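Peptidase M28 (Shewanella amazonensis SB2B, PDB 3IIB) is a dimeric, two-zinc hydrolase of peptidase family M28 that probably cleaves dipeptides or trims residues from the carboxyl ends of peptides. Local coordinates at residues Ile5-Lys8 against Val9-Leu13; Ala200-Asn203 against Pro204-Asp207; Ser395-Phe398 against Asp399-Thr403; Phe426-Val429 against Met430-Lys434. One frame throughout, in Å; residues are numbered along the deposited sequence.

Interaction 1: Ile5-Lys8 against Val9-Leu13; sequences INQK and VAEQL
Gln-7, in one of its two modelled conformers, reaches one turn along its helix to lie across Glu-11, and its NE2 donates to Glu-11 OE2 at 2.8 Å. The bond is nearly straight (170°), and the oxygen lies in the amide plane of Gln-7, but NE2 comes down on OE2 from above the carboxylate plane; the two flat groups are turned 75° against each other. With CG anti to the backbone nitrogen (chi1 179°), the extended Gln-7 chain can lean along the helix, and Glu-11 stretches out to meet it. The other carboxylate oxygen has a different partner: a water 2.5 Å from Glu-11 OE1 donates to it and accepts, at 3.1 Å, from NZ of Lys-8, likewise modelled in two positions. Lysine and glutamate, three residues apart, are thus linked through water and not by direct contact. Further round, the aliphatic part of Lys-8 passes at a slant over Gln-12, with Lys-8 CG 3.8 Å from Gln-12 NE2. Beneath these side chains the i to i+4 backbone ladder of helix 3-19 continues, Ala-10 N donating to Asn-6 O at 2.9 Å. The helix is amphipathic: short, apolar Val-9 and Ala-10 suit its buried side, where Val-9 touches Trp-428 of helix 413-432, while long polar chains suit the outer side. In these conformers Glu-11 gathers an amide and, through water, an ammonium group, which would be expected to favour its charged form.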
loop_
_atom_site.group_PDB
_atom_site.type_symbol
_atom_site.label_atom_id
_atom_site.label_comp_id
_atom_site.label_asym_id
_atom_site.label_seq_id
_atom_site.Cartn_x
_atom_site.Cartn_y
_atom_site.Cartn_z
ATOM N N ILE A 5 6.659 -13.891 -45.312
ATOM C CA ILE A 5 8.018 -13.593 -44.844
ATOM C C ILE A 5 7.967 -12.696 -43.614
ATOM O O ILE A 5 8.728 -12.835 -42.645
ATOM C CB ILE A 5 8.787 -12.890 -45.976
ATOM C CG1 ILE A 5 9.136 -13.910 -47.060
ATOM C CG2 ILE A 5 10.013 -12.164 -45.437
ATOM C CD1 ILE A 5 9.990 -13.338 -48.184
ATOM N N ASN A 6 7.048 -11.744 -43.659
ATOM C CA ASN A 6 6.900 -10.793 -42.563
ATOM C C ASN A 6 6.201 -11.386 -41.344
ATOM O O ASN A 6 6.481 -10.977 -40.228
ATOM C CB ASN A 6 6.185 -9.534 -43.067
ATOM C CG ASN A 6 7.088 -8.680 -43.890
ATOM O OD1 ASN A 6 8.248 -8.480 -43.510
ATOM N ND2 ASN A 6 6.594 -8.199 -45.062
ATOM N N GLN A 7 5.300 -12.346 -41.555
ATOM C CA GLN A 7 4.731 -13.116 -40.444
ATOM C C GLN A 7 5.864 -13.794 -39.693
ATOM O O GLN A 7 5.873 -13.806 -38.485
ATOM C CB GLN A 7 3.720 -14.202 -40.884
ATOM C CG GLN A 7 3.141 -15.019 -39.667
ATOM C CD GLN A 7 2.313 -16.235 -40.046
ATOM O OE1 GLN A 7 1.519 -16.187 -40.980
ATOM N NE2 GLN A 7 2.508 -17.344 -39.320
ATOM N N LYS A 8 6.819 -14.389 -40.426
ATOM C CA LYS A 8 7.909 -15.134 -39.773
ATOM C C LYS A 8 8.882 -14.195 -39.035
ATOM O O LYS A 8 9.371 -14.521 -37.944
ATOM C CB LYS A 8 8.683 -15.986 -40.772
ATOM C CG LYS A 8 9.614 -16.965 -40.096
ATOM C CD LYS A 8 10.111 -18.036 -41.053
ATOM C CE LYS A 8 10.695 -19.235 -40.293
ATOM N NZ LYS A 8 9.634 -20.061 -39.622
ATOM N N VAL A 9 9.167 -13.033 -39.617
ATOM C CA VAL A 9 9.961 -12.028 -38.904
ATOM C C VAL A 9 9.217 -11.628 -37.621
ATOM O O VAL A 9 9.819 -11.517 -36.567
ATOM C CB VAL A 9 10.207 -10.797 -39.769
ATOM C CG1 VAL A 9 10.735 -9.620 -38.925
ATOM C CG2 VAL A 9 11.171 -11.167 -40.888
ATOM N N ALA A 10 7.903 -11.435 -37.711
ATOM C CA ALA A 10 7.127 -11.053 -36.534
ATOM C C ALA A 10 7.180 -12.167 -35.457
ATOM O O ALA A 10 7.296 -11.902 -34.281
ATOM C CB ALA A 10 5.702 -10.770 -36.929
ATOM N N GLU A 11 7.100 -13.414 -35.882
ATOM C CA GLU A 11 7.277 -14.518 -34.946
ATOM C C GLU A 11 8.641 -14.459 -34.237
ATOM O O GLU A 11 8.727 -14.646 -33.023
ATOM C CB GLU A 11 7.064 -15.846 -35.664
ATOM C CG GLU A 11 5.611 -15.997 -35.976
ATOM C CD GLU A 11 5.287 -17.117 -36.914
ATOM O OE1 GLU A 11 6.215 -17.716 -37.500
ATOM O OE2 GLU A 11 4.073 -17.373 -37.058
ATOM N N GLN A 12 9.700 -14.148 -34.995
ATOM C CA GLN A 12 11.046 -14.054 -34.456
ATOM C C GLN A 12 11.231 -12.854 -33.547
ATOM O O GLN A 12 11.922 -12.974 -32.521
ATOM C CB GLN A 12 12.079 -14.050 -35.562
ATOM C CG GLN A 12 12.155 -15.420 -36.161
ATOM C CD GLN A 12 12.755 -15.509 -37.548
ATOM O OE1 GLN A 12 13.211 -14.511 -38.127
ATOM N NE2 GLN A 12 12.803 -16.748 -38.081
ATOM N N LEU A 13 10.597 -11.730 -33.888
ATOM C CA LEU A 13 10.590 -10.570 -32.994
ATOM C C LEU A 13 9.985 -10.917 -31.645
ATOM O O LEU A 13 10.503 -10.521 -30.585
ATOM C CB LEU A 13 9.871 -9.374 -33.630
ATOM C CG LEU A 13 10.612 -8.732 -34.818
ATOM C CD1 LEU A 13 9.643 -7.815 -35.637
ATOM C CD2 LEU A 13 11.861 -7.958 -34.303
HETATM O O HOH W 1 8.363 -18.994 -37.011
#

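Interaction 2: Ala200-Asn203 against Pro204-Asp207; sequences AISN and PDAD
This is a helix N-cap, placed where strand 198-201 of the mixed sheet turns into helix 203-213. Ser-202 is the capping residue: its OG accepts from Asp-205 N at 3.2 Å, occupying an amide that the first turn of a helix cannot pair in the usual i to i+4 way. The same hydroxyl donates its proton to Asp-205 OD2, 2.5 Å away, meeting that oxygen from above the carboxylate plane. A chi1 of 73° sets Ser-202 OG between its own nitrogen and carbonyl carbon, close enough to serve both partners. Regular helix bonding starts at once, with Ala-206 N to Ser-202 O at 3.1 Å and Asp-207 N to Asn-203 O at 3.0 Å. Pro-204 suits the first turn, since its nitrogen has no hydrogen to leave unpaired. Ile-201 lays CD1 against Ala-206, 4.2 Å from its CB; the small methyl leaves room for the branched chain, and both residues also touch Phe-133 of strand 131-134, two strands away in the sheet. Asp-205 OD2 takes further bonds from Arg-180 and from Val-91 N, while Arg-172 binds both Asn-203 and Asp-207. Acidic side chains at this amino end can interact favourably with the helix dipole, and the arginine and serine partners should help keep buried Asp-205 ionised.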
loop_
_atom_site.group_PDB
_atom_site.type_symbol
_atom_site.label_atom_id
_atom_site.label_comp_id
_atom_site.label_asym_id
_atom_site.label_seq_id
_atom_site.Cartn_x
_atom_site.Cartn_y
_atom_site.Cartn_z
ATOM N N ALA A 200 -7.511 14.158 -2.627
ATOM C CA ALA A 200 -7.999 12.773 -2.585
ATOM C C ALA A 200 -7.517 12.118 -1.295
ATOM O O ALA A 200 -6.382 12.348 -0.854
ATOM C CB ALA A 200 -7.490 11.990 -3.789
ATOM N N ILE A 201 -8.391 11.300 -0.698
ATOM C CA ILE A 201 -8.043 10.527 0.477
ATOM C C ILE A 201 -8.024 9.063 0.095
ATOM O O ILE A 201 -8.576 8.677 -0.949
ATOM C CB ILE A 201 -8.960 10.790 1.683
ATOM C CG1 ILE A 201 -10.404 10.278 1.431
ATOM C CG2 ILE A 201 -8.921 12.262 2.067
ATOM C CD1 ILE A 201 -11.418 10.610 2.555
ATOM N N SER A 202 -7.302 8.267 0.887
ATOM C CA SER A 202 -7.179 6.850 0.588
ATOM C C SER A 202 -8.535 6.213 0.684
ATOM O O SER A 202 -9.422 6.699 1.376
ATOM C CB SER A 202 -6.201 6.116 1.521
ATOM O OG SER A 202 -6.715 5.927 2.830
ATOM N N ASN A 203 -8.679 5.093 -0.007
ATOM C CA ASN A 203 -9.889 4.294 0.094
ATOM C C ASN A 203 -10.275 3.879 1.530
ATOM O O ASN A 203 -11.422 4.085 1.906
ATOM C CB ASN A 203 -9.791 3.130 -0.891
ATOM C CG ASN A 203 -10.341 3.508 -2.255
ATOM O OD1 ASN A 203 -11.555 3.598 -2.440
ATOM N ND2 ASN A 203 -9.451 3.862 -3.178
ATOM N N PRO A 204 -9.313 3.396 2.368
ATOM C CA PRO A 204 -9.667 3.090 3.769
ATOM C C PRO A 204 -10.145 4.337 4.530
ATOM O O PRO A 204 -11.035 4.264 5.355
ATOM C CB PRO A 204 -8.365 2.520 4.335
ATOM C CG PRO A 204 -7.708 1.869 3.105
ATOM C CD PRO A 204 -7.971 2.880 2.026
ATOM N N ASP A 205 -9.563 5.500 4.225
ATOM C CA ASP A 205 -9.999 6.719 4.897
ATOM C C ASP A 205 -11.446 7.127 4.514
ATOM O O ASP A 205 -12.216 7.618 5.328
ATOM C CB ASP A 205 -9.009 7.856 4.589
ATOM C CG ASP A 205 -7.713 7.693 5.317
ATOM O OD1 ASP A 205 -7.753 7.582 6.566
ATOM O OD2 ASP A 205 -6.661 7.684 4.632
ATOM N N ALA A 206 -11.816 6.901 3.265
ATOM C CA ALA A 206 -13.163 7.191 2.791
ATOM C C ALA A 206 -14.139 6.197 3.471
ATOM O O ALA A 206 -15.226 6.599 3.907
ATOM C CB ALA A 206 -13.217 7.065 1.279
ATOM N N ASP A 207 -13.700 4.927 3.626
ATOM C CA ASP A 207 -14.501 3.935 4.345
ATOM C C ASP A 207 -14.710 4.416 5.802
ATOM O O ASP A 207 -15.781 4.257 6.369
ATOM C CB ASP A 207 -13.831 2.571 4.428
ATOM C CG ASP A 207 -13.693 1.895 3.101
ATOM O OD1 ASP A 207 -14.406 2.298 2.143
ATOM O OD2 ASP A 207 -12.834 0.986 3.008
#

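Interaction 3: Ser395-Phe398 against Asp399-Thr403; sequences SDYF and DYHHT. With ZN (zinc ion), chain B.
Tyr-397 and His-401 both hold CG anti to the backbone nitrogen (chi1 -178° and 169°), whereas Phe-398 has CG anti to its carbonyl carbon, and these settings gather the three rings beside one turn of chain. The Phe-398 ring presents its edge to a face of His-401, a T-shaped pair with planes 72° apart and CD1 3.5 Å from His-401 ND1. Tyr-397 meets the imidazole obliquely, its CE2 lying 3.3 Å from His-401 CD2, and His-401 CB sits over the tyrosine face in a CH-pi contact. The backbone supports this arrangement: Tyr-397 O accepts from both Tyr-400 N and His-401 N, the latter at 2.9 Å. This aromatic cluster belongs to the loop that delivers the final histidine of the M28 two-zinc centre. His-402 NE2 binds a zinc ion at 2.3 Å, alongside Asp-269, Glu-304 and two waters. One of these waters lies at the edge of His-401, 2.8 Å from its NE2, which makes that imidazole a second-shell neighbour of the metal. A type II turn from Tyr-400 to Thr-403 carries His-402 with positive phi, and Thr-403 OG1 donates to Tyr-400 O at 2.7 Å, from the same face as Thr-403 N. Towards the outside, a water joins Asp-396 OD2 to Tyr-400 OH, an apt use of a phenol at a partly exposed site. Asp-399 turns its carboxylate to Thr-176 and Arg-140, tethering the loop to another part of the chain.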
loop_
_atom_site.group_PDB
_atom_site.type_symbol
_atom_site.label_atom_id
_atom_site.label_comp_id
_atom_site.label_asym_id
_atom_site.label_seq_id
_atom_site.Cartn_x
_atom_site.Cartn_y
_atom_site.Cartn_z
ATOM N N SER A 395 -6.585 -4.997 -15.025
ATOM C CA SER A 395 -7.372 -5.350 -13.813
ATOM C C SER A 395 -6.750 -4.813 -12.530
ATOM O O SER A 395 -7.481 -4.421 -11.627
ATOM C CB SER A 395 -7.521 -6.859 -13.663
ATOM O OG SER A 395 -8.293 -7.370 -14.729
ATOM N N ASP A 396 -5.408 -4.814 -12.453
ATOM C CA ASP A 396 -4.701 -4.326 -11.259
ATOM C C ASP A 396 -4.161 -2.891 -11.398
ATOM O O ASP A 396 -3.627 -2.347 -10.446
ATOM C CB ASP A 396 -3.568 -5.275 -10.859
ATOM C CG ASP A 396 -2.420 -5.300 -11.859
ATOM O OD1 ASP A 396 -2.646 -4.964 -13.063
ATOM O OD2 ASP A 396 -1.293 -5.711 -11.446
ATOM N N TYR A 397 -4.337 -2.272 -12.563
ATOM C CA TYR A 397 -3.668 -1.000 -12.865
ATOM C C TYR A 397 -4.063 0.111 -11.901
ATOM O O TYR A 397 -3.201 0.860 -11.420
ATOM C CB TYR A 397 -4.020 -0.604 -14.293
ATOM C CG TYR A 397 -3.381 0.653 -14.808
ATOM C CD1 TYR A 397 -2.056 0.665 -15.216
ATOM C CD2 TYR A 397 -4.132 1.820 -14.932
ATOM C CE1 TYR A 397 -1.491 1.827 -15.753
ATOM C CE2 TYR A 397 -3.554 2.994 -15.418
ATOM C CZ TYR A 397 -2.242 2.968 -15.847
ATOM O OH TYR A 397 -1.659 4.095 -16.359
ATOM N N PHE A 398 -5.347 0.213 -11.606
ATOM C CA PHE A 398 -5.829 1.272 -10.718
ATOM C C PHE A 398 -5.652 0.986 -9.236
ATOM O O PHE A 398 -6.054 1.801 -8.385
ATOM C CB PHE A 398 -7.263 1.685 -11.104
ATOM C CG PHE A 398 -7.340 2.308 -12.495
ATOM C CD1 PHE A 398 -6.787 3.564 -12.730
ATOM C CD2 PHE A 398 -7.851 1.614 -13.550
ATOM C CE1 PHE A 398 -6.803 4.129 -13.970
ATOM C CE2 PHE A 398 -7.879 2.173 -14.797
ATOM C CZ PHE A 398 -7.327 3.442 -15.018
ATOM N N ASP A 399 -5.004 -0.122 -8.900
ATOM C CA ASP A 399 -4.457 -0.293 -7.543
ATOM C C ASP A 399 -3.245 0.605 -7.295
ATOM O O ASP A 399 -2.995 0.973 -6.150
ATOM C CB ASP A 399 -4.064 -1.711 -7.248
ATOM C CG ASP A 399 -5.237 -2.681 -7.293
ATOM O OD1 ASP A 399 -6.408 -2.251 -7.282
ATOM O OD2 ASP A 399 -4.968 -3.891 -7.327
ATOM N N TYR A 400 -2.506 0.945 -8.348
ATOM C CA TYR A 400 -1.232 1.655 -8.180
ATOM C C TYR A 400 -1.132 2.959 -8.925
ATOM O O TYR A 400 -0.356 3.828 -8.512
ATOM C CB TYR A 400 -0.047 0.756 -8.561
ATOM C CG TYR A 400 -0.200 -0.670 -8.125
ATOM C CD1 TYR A 400 -0.225 -1.005 -6.774
ATOM C CD2 TYR A 400 -0.290 -1.693 -9.059
ATOM C CE1 TYR A 400 -0.364 -2.329 -6.371
ATOM C CE2 TYR A 400 -0.444 -3.000 -8.663
ATOM C CZ TYR A 400 -0.469 -3.313 -7.322
ATOM O OH TYR A 400 -0.596 -4.623 -6.932
ATOM N N HIS A 401 -1.899 3.099 -10.019
ATOM C CA HIS A 401 -1.953 4.304 -10.849
ATOM C C HIS A 401 -2.063 5.536 -9.988
ATOM O O HIS A 401 -2.943 5.610 -9.201
ATOM C CB HIS A 401 -3.175 4.150 -11.750
ATOM C CG HIS A 401 -3.582 5.362 -12.519
ATOM N ND1 HIS A 401 -4.588 6.207 -12.084
ATOM C CD2 HIS A 401 -3.224 5.802 -13.750
ATOM C CE1 HIS A 401 -4.783 7.139 -12.997
ATOM N NE2 HIS A 401 -4.000 6.891 -14.034
ATOM N N HIS A 402 -1.152 6.499 -10.169
ATOM C CA HIS A 402 -1.228 7.798 -9.527
ATOM C C HIS A 402 -1.073 7.789 -8.009
ATOM O O HIS A 402 -1.460 8.785 -7.311
ATOM C CB HIS A 402 -2.500 8.540 -9.951
ATOM C CG HIS A 402 -2.505 8.995 -11.377
ATOM N ND1 HIS A 402 -3.404 9.947 -11.848
ATOM C CD2 HIS A 402 -1.784 8.592 -12.455
ATOM C CE1 HIS A 402 -3.192 10.131 -13.144
ATOM N NE2 HIS A 402 -2.214 9.333 -13.532
ATOM N N THR A 403 -0.474 6.712 -7.489
ATOM C CA THR A 403 -0.099 6.620 -6.074
ATOM C C THR A 403 1.393 6.614 -5.857
ATOM O O THR A 403 2.173 6.364 -6.807
ATOM C CB THR A 403 -0.640 5.315 -5.431
ATOM O OG1 THR A 403 0.130 4.198 -5.920
ATOM C CG2 THR A 403 -2.160 5.152 -5.722
HETATM ZN ZN ZN B . -1.581 9.041 -15.704
HETATM O O HOH W 2 -0.900 -6.482 -8.994
HETATM O O HOH W 3 -3.595 8.566 -16.223
HETATM O O HOH W 4 -1.564 8.796 -17.823
#

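Interaction 4: Phe426-Val429 against Met430-Lys434; sequences FAWV and MANSK
The indole of Trp-428 carries the amide of Asn-432 over one face, with ND2 above the ring system and 3.1 Å from Trp-428 CE2, while the phenyl of Phe-426 takes Met-430 over one of its faces. The amide does not lie flat on the indole, the two planes being 46° apart. Its nitrogen instead donates to Trp-428 O at 2.9 Å, and Trp-428 O lies close to the amide plane of Asn-432. Chi1 of -66° swings Asn-432 CG beside its own nitrogen and back along the helix, so that ND2 meets both the carbonyl oxygen and the indole face of the same residue. At the edge of the indole, NE1 donates to Asn-6 of helix 3-19, and Asn-432 OD1 accepts from Glu-292 N. On the apolar side, Met-430, deposited as selenomethionine, sets CG 3.8 Å from the centroid of the Phe-426 ring in a CH-pi contact. The chain then bends at chi2 (-68°), leaving SE oblique to that ring in a Met-aromatic contact and bringing CE 3.9 Å from Val-429 CG1. A flexible, unbranched methionine fits well between a flat ring and a branched valine; Phe-426 and Met-430 both press on Ile-326 of strand 324-329. Near the end of helix 413-432 the bonding shifts, with Asn-432 N donating to Val-429 O at 3.2 Å and only weakly to Trp-428 O. The asparagine amide thus adds a side-chain bond to Trp-428 O where backbone pairing weakens, and the buried polar groups of both Trp-428 and Asn-432 find partners.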
loop_
_atom_site.group_PDB
_atom_site.type_symbol
_atom_site.label_atom_id
_atom_site.label_comp_id
_atom_site.label_asym_id
_atom_site.label_seq_id
_atom_site.Cartn_x
_atom_site.Cartn_y
_atom_site.Cartn_z
ATOM N N PHE A 426 3.433 -5.708 -34.165
ATOM C CA PHE A 426 2.609 -4.640 -34.721
ATOM C C PHE A 426 3.436 -3.676 -35.566
ATOM O O PHE A 426 3.043 -3.336 -36.697
ATOM C CB PHE A 426 1.898 -3.880 -33.587
ATOM C CG PHE A 426 1.076 -2.709 -34.051
ATOM C CD1 PHE A 426 -0.214 -2.898 -34.509
ATOM C CD2 PHE A 426 1.562 -1.407 -33.971
ATOM C CE1 PHE A 426 -0.991 -1.823 -34.899
ATOM C CE2 PHE A 426 0.788 -0.337 -34.391
ATOM C CZ PHE A 426 -0.478 -0.541 -34.852
ATOM N N ALA A 427 4.519 -3.159 -35.011
ATOM C CA ALA A 427 5.303 -2.156 -35.713
ATOM C C ALA A 427 5.917 -2.781 -36.973
ATOM O O ALA A 427 5.880 -2.172 -38.018
ATOM C CB ALA A 427 6.372 -1.524 -34.829
ATOM N N TRP A 428 6.398 -4.019 -36.894
ATOM C CA TRP A 428 6.954 -4.662 -38.086
ATOM C C TRP A 428 5.879 -4.930 -39.150
ATOM O O TRP A 428 6.034 -4.566 -40.319
ATOM C CB TRP A 428 7.708 -5.938 -37.741
ATOM C CG TRP A 428 8.301 -6.520 -38.954
ATOM C CD1 TRP A 428 7.850 -7.579 -39.681
ATOM C CD2 TRP A 428 9.439 -6.013 -39.642
ATOM N NE1 TRP A 428 8.651 -7.771 -40.792
ATOM C CE2 TRP A 428 9.639 -6.825 -40.781
ATOM C CE3 TRP A 428 10.311 -4.948 -39.407
ATOM C CZ2 TRP A 428 10.669 -6.596 -41.673
ATOM C CZ3 TRP A 428 11.325 -4.710 -40.335
ATOM C CH2 TRP A 428 11.488 -5.534 -41.435
ATOM N N VAL A 429 4.794 -5.590 -38.780
ATOM C CA VAL A 429 3.741 -5.875 -39.736
ATOM C C VAL A 429 3.189 -4.583 -40.361
ATOM O O VAL A 429 3.073 -4.484 -41.593
ATOM C CB VAL A 429 2.611 -6.746 -39.112
ATOM C CG1 VAL A 429 1.457 -6.869 -40.072
ATOM C CG2 VAL A 429 3.164 -8.168 -38.760
HETATM N N MSE A 430 2.933 -3.558 -39.550
HETATM C CA MSE A 430 2.415 -2.333 -40.102
HETATM C C MSE A 430 3.424 -1.572 -40.977
HETATM O O MSE A 430 3.020 -0.968 -41.983
HETATM C CB MSE A 430 1.900 -1.392 -39.009
HETATM C CG MSE A 430 0.723 -1.913 -38.232
HETATM SE SE MSE A 430 -0.898 -2.048 -39.305
HETATM C CE MSE A 430 -0.704 -3.646 -39.659
ATOM N N ALA A 431 4.716 -1.617 -40.613
ATOM C CA ALA A 431 5.753 -0.939 -41.389
ATOM C C ALA A 431 6.043 -1.622 -42.713
ATOM O O ALA A 431 6.746 -1.054 -43.550
ATOM C CB ALA A 431 7.075 -0.803 -40.575
ATOM N N ASN A 432 5.485 -2.823 -42.901
ATOM C CA ASN A 432 5.662 -3.567 -44.156
ATOM C C ASN A 432 4.337 -3.938 -44.862
ATOM O O ASN A 432 4.333 -4.562 -45.931
ATOM C CB ASN A 432 6.524 -4.782 -43.870
ATOM C CG ASN A 432 7.930 -4.384 -43.484
ATOM O OD1 ASN A 432 8.702 -3.989 -44.338
ATOM N ND2 ASN A 432 8.244 -4.397 -42.165
ATOM N N SER A 433 3.220 -3.463 -44.324
ATOM C CA SER A 433 1.911 -3.818 -44.862
ATOM C C SER A 433 1.612 -3.093 -46.150
ATOM O O SER A 433 1.971 -1.930 -46.326
ATOM C CB SER A 433 0.819 -3.457 -43.872
ATOM O OG SER A 433 -0.474 -3.886 -44.327
ATOM N N LYS A 434 0.953 -3.794 -47.052
ATOM C CA LYS A 434 0.425 -3.159 -48.266
ATOM C C LYS A 434 -1.024 -2.705 -48.208
ATOM O O LYS A 434 -1.540 -2.224 -49.218
ATOM C CB LYS A 434 0.607 -4.138 -49.434
ATOM C CG LYS A 434 2.039 -4.550 -49.650
ATOM C CD LYS A 434 2.901 -3.370 -49.961
#

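In the fold
Along the chain the four contacts follow in series, each within one continuous stretch. Interactions 1 and 4 come from near the two ends of the chain yet lie together, centres 11 Å apart, where helix 3-19 packs on helix 413-432; Trp-428 is the main link between them. Interaction 2 is on the opposite side of the chain's centre, 48 Å from interaction 1 between centres, at the end of strand 198-201 and near the second subunit. Interaction 3 has its centre 15 Å from that of interaction 2 and holds His-402, one of the zinc ligands. Its loop leads into helix 413-432, so the chain passes from the last zinc ligand directly to the helix that packs on helix 3-19.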